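Local structure of alkyl hydroperoxide reductase AhpD (Legionella pneumophila, 5DIK) at the interface of chains A and B. The protein probably reduces alkyl hydroperoxides through a redox-active cysteine pair, as a carboxymuconolactone decarboxylase family member that may serve the antioxidative response. Sequence-based numbering; all coordinates share one arbitrary frame. Chains: chain A/B, Alkyl hydroperoxide reductase AhpD.

The interface of chains A and B. Residues chain A 38, 41-42, 45-46, 76; chain B 96, 99.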
# COMPACT_ATOMS: atom_id res chain seq x y z
N PHE A 38 3.20 -2.59 22.30
CA PHE A 38 3.29 -1.54 21.29
C PHE A 38 4.06 -0.31 21.82
O PHE A 38 4.93 0.21 21.14
CB PHE A 38 1.92 -1.10 20.81
CG PHE A 38 2.00 -0.08 19.72
CD1 PHE A 38 2.33 -0.48 18.43
CD2 PHE A 38 1.87 1.26 19.98
CE1 PHE A 38 2.50 0.46 17.42
CE2 PHE A 38 2.02 2.19 18.99
CZ PHE A 38 2.32 1.80 17.71
N LEU A 41 7.79 -1.01 21.91
CA LEU A 41 8.33 -0.83 20.56
C LEU A 41 8.46 0.65 20.23
O LEU A 41 9.51 1.09 19.76
CB LEU A 41 7.45 -1.53 19.52
CG LEU A 41 7.78 -1.29 18.05
CD1 LEU A 41 9.16 -1.85 17.75
CD2 LEU A 41 6.73 -1.96 17.16
N ALA A 42 7.41 1.44 20.47
CA ALA A 42 7.45 2.86 20.13
C ALA A 42 8.55 3.61 20.86
O ALA A 42 9.25 4.44 20.27
CB ALA A 42 6.10 3.52 20.38
N ALA A 45 11.96 2.64 19.49
CA ALA A 45 12.17 3.21 18.17
C ALA A 45 12.48 4.70 18.19
O ALA A 45 13.29 5.17 17.37
CB ALA A 45 10.97 2.95 17.28
N THR A 46 11.82 5.45 19.07
CA THR A 46 11.89 6.92 19.07
C THR A 46 12.89 7.54 20.06
O THR A 46 13.06 8.75 20.06
CB THR A 46 10.53 7.54 19.40
OG1 THR A 46 10.09 7.01 20.65
CG2 THR A 46 9.51 7.21 18.31
N HIS A 76 1.93 12.85 14.62
CA HIS A 76 3.32 13.20 14.40
C HIS A 76 3.54 14.70 14.19
O HIS A 76 4.59 15.22 14.58
CB HIS A 76 3.93 12.33 13.29
CG HIS A 76 3.97 10.89 13.67
ND1 HIS A 76 4.62 10.44 14.80
CD2 HIS A 76 3.35 9.81 13.15
CE1 HIS A 76 4.44 9.14 14.94
NE2 HIS A 76 3.69 8.73 13.93
N MET B 96 12.53 3.02 13.17
CA MET B 96 11.35 3.87 12.94
C MET B 96 10.41 3.24 11.90
O MET B 96 9.21 3.26 12.08
CB MET B 96 11.77 5.26 12.50
CG MET B 96 12.37 6.10 13.62
SD MET B 96 11.27 6.30 15.03
CE MET B 96 9.86 7.13 14.33
N TYR B 99 8.47 0.45 13.76
CA TYR B 99 7.44 1.07 14.54
C TYR B 99 6.22 1.48 13.69
O TYR B 99 5.08 1.28 14.11
CB TYR B 99 8.05 2.26 15.31
CG TYR B 99 7.09 3.35 15.73
CD1 TYR B 99 5.96 3.07 16.48
CD2 TYR B 99 7.40 4.69 15.49
CE1 TYR B 99 5.10 4.09 16.90
CE2 TYR B 99 6.57 5.71 15.91
CZ TYR B 99 5.42 5.41 16.62
OH TYR B 99 4.60 6.43 17.00
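A:Ala45 and B:Met96 bring helix 32-46 of one chain against helix 87-99 of the other, the two running roughly antiparallel with the CA atoms of this pair 5.3 Å apart. This is one part of a two-fold helix-to-helix interface in the deposited six-chain assembly, so each contact recurs with the chains exchanged. B:Tyr99, at the C-terminal end of its helix, carries much of the patch and reaches across the surface of helix 32-46. Its CG is turned away from the backbone N (chi1 156°), which sends the ring toward chain A. At the root of the side chain, B:Tyr99 CB meets A:Ala45 CB at 3.6 Å. Farther out, A:Ala42 CB approaches CE1 of the phenol ring at 3.7 Å; it lies on the same side of the ring plane as the A:Ala45 and A:Thr46 methyls. The small alanines let the aromatic ring lie close to the helix. A:Phe38 continues this apolar strip, placing CZ 3.7 Å from B:Tyr99 CE1, with the two rings inclined by about 46°. A:Leu41 CD2 adds a looser contact near the tyrosine backbone. The phenol oxygen lies beside A:His76, the histidine of the family's CXXCXXXH motif that also holds Cys69 and Cys72. B:Tyr99 OH lies in the imidazole plane, at the ring edge, 3.4 Å from A:His76 CE1. The tyrosine thus brings the subunit contact up to the probable redox centre, and may help to shape it. B:Met96 flanks the ring: its chain bends at chi2 and chi3, bringing its terminal methyl CE into the tyrosine ring plane, at the edge. The sulfur SD rests 3.3 Å from the backbone O of A:Ala45. A:Thr46 crosses the methionine at about a right angle, its methyl CG2 3.8 Å from SD. With its methyl facing chain B, A:Thr46 turns its hydroxyl OG1 back to its own helix, where it hydrogen-bonds A:Ala42 O at 2.7 Å.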